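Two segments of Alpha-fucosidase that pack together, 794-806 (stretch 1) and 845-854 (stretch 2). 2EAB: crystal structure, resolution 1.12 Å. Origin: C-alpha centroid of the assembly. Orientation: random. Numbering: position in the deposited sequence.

Stretch 1, residues 794-806: KYVNYTNILPALP
Stretch 2 845-854: KQAAVKITAG

How do the two stretches lie against each other? They pair as parallel strands, Thr799, Asn800 and Ile801 running beside the strand 847-851, their N-to-C directions 23° apart and their axes 4.6 Å apart at closest approach. Thr799 stands beside Val849, Asn800 beside Lys850 and Ile801 beside Ile851, with CA to CA distances of 4.6 to 4.8 Å. The backbones are extended, with phi/psi of -80/119, -114/106 and -83/126 for Thr799 to Ile801 and -122/120, -96/140 and -120/97 for Val849 to Ile851. The surface buried between them, both sides summed, is 604 Å².

What holds this register? A parallel ladder staggers its bonds: Thr799 N donates to Ala848 O (2.8 Å), Lys850 N to Thr799 O (2.8 Å), Ile801 N to Lys850 O (2.8 Å, nearly straight at 173°) and Thr852 N to Ile801 O (3.0 Å). Thr799 O also receives a CA-H...O contact from Val849 CA at 3.3 Å. At the end of the ladder the chains leave the extended form, Leu802 at phi/psi 53/55 and Thr852 at -67/-43.

Which bumps fill which hollows on the face carrying Thr799, Val849, Ile801 and Ile851? Ile801 (chi1 m, chi2 m) sets CG1 3.9 Å from Val849 CG1, while its CB lies 4.2 Å from Ile851 CG1, so on this face it touches both Val849 and Ile851 of the partner strand. Val849 is t; Ile851 is m, t. A water bridges the two stretches beside Thr799 (m), donating to Thr799 OG1 (2.7 Å) and accepting from Ala848 N (3.3 Å).

What fills the face carrying Asn800 and Lys850? Lys850 is fully extended, all four chi angles t, and its CB rests 3.7 Å from Tyr798 CE1; Tyr798 has chi1 p and chi2 88°. Asn800 (chi1 t, chi2 -8°) begins on this face, but its end reaches closer to the partner: Thr852 OG1 (chi1 m) donates to Asn800 OD1 at 2.7 Å. One water gathers the polar ends, accepting from Asn800 ND2 (2.9 Å) and Lys850 NZ (2.8 Å) and donating to Thr852 OG1 (2.7 Å).

How do the ends close? Small alanines meet larger side chains. Ala848 CB points toward stretch 1, 4.1 Å from Tyr795 CB and 4.0 Å from Tyr798 CB; Tyr795 is m with chi2 -98°. At the other end Ala853 CB lies 3.8 Å from Leu802 CB (Leu802 m, t) and 4.4 Å from Leu805 CD2 (Leu805 t, p). Gln846 OE1 approaches the edge of the Tyr795 ring, 4.4 Å from Tyr795 CD1.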

# COMPACT_ATOMS: atom_id res chain seq x y z
N LYS A 794 1.41 -14.67 29.38
CA LYS A 794 1.51 -14.20 28.01
C LYS A 794 1.56 -12.68 27.91
O LYS A 794 0.87 -11.97 28.65
CB LYS A 794 0.39 -14.79 27.15
CG LYS A 794 0.56 -16.30 26.96
CD LYS A 794 -0.47 -16.92 26.05
CE LYS A 794 -0.27 -18.43 25.96
NZ LYS A 794 0.95 -18.81 25.18
N TYR A 795 2.39 -12.19 26.99
CA TYR A 795 2.51 -10.76 26.72
C TYR A 795 2.28 -10.59 25.23
O TYR A 795 3.12 -10.96 24.40
CB TYR A 795 3.88 -10.22 27.17
CG TYR A 795 4.22 -10.63 28.59
CD1 TYR A 795 4.00 -9.76 29.66
CD2 TYR A 795 4.73 -11.90 28.86
CE1 TYR A 795 4.29 -10.17 30.97
CE2 TYR A 795 5.02 -12.31 30.15
CZ TYR A 795 4.81 -11.44 31.19
OH TYR A 795 5.11 -11.85 32.46
N VAL A 796 1.11 -10.05 24.90
CA VAL A 796 0.64 -9.96 23.53
C VAL A 796 1.12 -8.66 22.91
O VAL A 796 1.01 -7.59 23.53
CB VAL A 796 -0.90 -10.06 23.49
CG1 VAL A 796 -1.42 -9.90 22.07
CG2 VAL A 796 -1.37 -11.39 24.07
N ASN A 797 1.61 -8.74 21.67
CA ASN A 797 2.09 -7.58 20.94
C ASN A 797 3.20 -6.85 21.69
O ASN A 797 3.22 -5.62 21.77
CB ASN A 797 0.93 -6.64 20.57
CG ASN A 797 -0.02 -7.28 19.58
OD1 ASN A 797 0.28 -8.33 19.02
ND2 ASN A 797 -1.17 -6.65 19.36
N TYR A 798 4.14 -7.61 22.24
CA TYR A 798 5.27 -7.01 22.94
C TYR A 798 6.14 -6.23 21.97
O TYR A 798 6.23 -6.56 20.77
CB TYR A 798 6.08 -8.07 23.71
CG TYR A 798 6.81 -9.08 22.85
CD1 TYR A 798 8.09 -8.82 22.38
CD2 TYR A 798 6.22 -10.30 22.52
CE1 TYR A 798 8.78 -9.75 21.59
CE2 TYR A 798 6.90 -11.23 21.73
CZ TYR A 798 8.17 -10.94 21.27
OH TYR A 798 8.87 -11.84 20.49
N THR A 799 6.75 -5.17 22.48
CA THR A 799 7.63 -4.31 21.71
C THR A 799 8.99 -4.97 21.58
O THR A 799 9.65 -5.21 22.59
CB THR A 799 7.78 -2.95 22.41
OG1 THR A 799 6.49 -2.40 22.68
CG2 THR A 799 8.59 -1.97 21.58
N ASN A 800 9.40 -5.26 20.34
CA ASN A 800 10.65 -5.97 20.09
C ASN A 800 11.64 -5.06 19.38
O ASN A 800 11.48 -4.74 18.19
CB ASN A 800 10.37 -7.24 19.27
CG ASN A 800 11.58 -8.13 19.13
OD1 ASN A 800 12.70 -7.75 19.51
ND2 ASN A 800 11.37 -9.32 18.58
N ILE A 801 12.65 -4.62 20.14
CA ILE A 801 13.66 -3.69 19.68
C ILE A 801 14.77 -4.41 18.91
O ILE A 801 15.38 -5.35 19.42
CB ILE A 801 14.27 -2.92 20.89
CG1 ILE A 801 13.18 -2.20 21.70
CG2 ILE A 801 15.39 -1.98 20.45
CD1 ILE A 801 12.39 -1.14 20.94
N LEU A 802 15.03 -3.93 17.70
CA LEU A 802 16.10 -4.43 16.83
C LEU A 802 16.05 -5.95 16.63
O LEU A 802 17.02 -6.66 16.90
CB LEU A 802 17.48 -3.97 17.34
CG LEU A 802 17.67 -2.45 17.39
CD1 LEU A 802 18.98 -2.10 18.08
CD2 LEU A 802 17.61 -1.82 16.00
N PRO A 803 14.90 -6.47 16.16
CA PRO A 803 14.71 -7.91 15.99
C PRO A 803 15.47 -8.54 14.82
O PRO A 803 15.69 -9.75 14.82
CB PRO A 803 13.20 -8.03 15.75
CG PRO A 803 12.85 -6.73 15.09
CD PRO A 803 13.69 -5.71 15.79
N ALA A 804 15.86 -7.74 13.83
CA ALA A 804 16.56 -8.27 12.66
C ALA A 804 17.52 -7.21 12.13
O ALA A 804 17.44 -6.78 10.98
CB ALA A 804 15.57 -8.74 11.59
N LEU A 805 18.45 -6.82 13.00
CA LEU A 805 19.42 -5.79 12.68
C LEU A 805 20.54 -6.37 11.83
O LEU A 805 21.20 -7.33 12.26
CB LEU A 805 19.98 -5.18 13.96
CG LEU A 805 21.07 -4.12 13.81
CD1 LEU A 805 20.50 -2.83 13.24
CD2 LEU A 805 21.74 -3.87 15.14
N PRO A 806 20.76 -5.82 10.63
CA PRO A 806 21.84 -6.33 9.79
C PRO A 806 23.21 -6.00 10.36
O PRO A 806 23.41 -4.91 10.91
CB PRO A 806 21.66 -5.57 8.47
CG PRO A 806 20.29 -4.99 8.53
CD PRO A 806 20.03 -4.73 9.97
N LYS A 845 -0.73 1.88 27.95
CA LYS A 845 -0.80 0.42 28.02
C LYS A 845 0.45 -0.14 28.70
O LYS A 845 1.51 0.48 28.68
CB LYS A 845 -1.00 -0.19 26.63
CG LYS A 845 -2.24 0.34 25.86
CD LYS A 845 -3.56 0.06 26.59
CE LYS A 845 -4.72 0.91 26.03
NZ LYS A 845 -5.10 0.58 24.62
N GLN A 846 0.32 -1.32 29.29
CA GLN A 846 1.47 -2.00 29.87
C GLN A 846 2.57 -2.15 28.84
O GLN A 846 2.30 -2.55 27.70
CB GLN A 846 1.07 -3.38 30.37
CG GLN A 846 2.21 -4.13 31.01
CD GLN A 846 1.83 -5.54 31.41
OE1 GLN A 846 1.42 -6.35 30.57
NE2 GLN A 846 1.99 -5.84 32.68
N ALA A 847 3.80 -1.81 29.23
CA ALA A 847 4.96 -2.03 28.38
C ALA A 847 5.55 -3.41 28.62
O ALA A 847 5.67 -3.86 29.76
CB ALA A 847 6.00 -0.96 28.59
N ALA A 848 5.92 -4.08 27.52
CA ALA A 848 6.61 -5.36 27.57
C ALA A 848 7.62 -5.29 26.43
O ALA A 848 7.24 -5.26 25.26
CB ALA A 848 5.64 -6.51 27.39
N VAL A 849 8.90 -5.21 26.79
CA VAL A 849 9.95 -4.85 25.84
C VAL A 849 11.02 -5.93 25.75
O VAL A 849 11.68 -6.26 26.75
CB VAL A 849 10.60 -3.49 26.22
CG1 VAL A 849 11.62 -3.09 25.17
CG2 VAL A 849 9.53 -2.41 26.38
N LYS A 850 11.19 -6.48 24.54
CA LYS A 850 12.31 -7.34 24.21
C LYS A 850 13.37 -6.48 23.55
O LYS A 850 13.05 -5.59 22.75
CB LYS A 850 11.88 -8.44 23.23
CG LYS A 850 12.93 -9.52 23.00
CD LYS A 850 12.44 -10.60 22.04
CE LYS A 850 13.51 -11.66 21.84
NZ LYS A 850 13.07 -12.74 20.91
N ILE A 851 14.63 -6.73 23.89
CA ILE A 851 15.73 -6.07 23.19
C ILE A 851 16.56 -7.19 22.57
O ILE A 851 17.37 -7.83 23.24
CB ILE A 851 16.56 -5.14 24.11
CG1 ILE A 851 15.67 -4.03 24.68
CG2 ILE A 851 17.73 -4.53 23.34
CD1 ILE A 851 16.33 -3.16 25.74
N THR A 852 16.30 -7.45 21.30
CA THR A 852 16.93 -8.59 20.63
C THR A 852 18.43 -8.36 20.50
O THR A 852 19.23 -9.27 20.74
CB THR A 852 16.26 -8.87 19.28
OG1 THR A 852 14.92 -9.30 19.51
CG2 THR A 852 16.99 -9.96 18.52
N ALA A 853 18.81 -7.15 20.12
CA ALA A 853 20.21 -6.77 20.01
C ALA A 853 20.70 -6.21 21.35
O ALA A 853 20.87 -5.00 21.51
CB ALA A 853 20.40 -5.77 18.88
N GLY A 854 20.91 -7.11 22.31
CA GLY A 854 21.45 -6.74 23.62
C GLY A 854 20.95 -7.55 24.80
O GLY A 854 21.70 -7.77 25.76
O HOH W 1 0.80 -9.11 29.20
O HOH W 2 5.75 -1.79 25.21
O HOH W 3 13.46 -11.35 18.53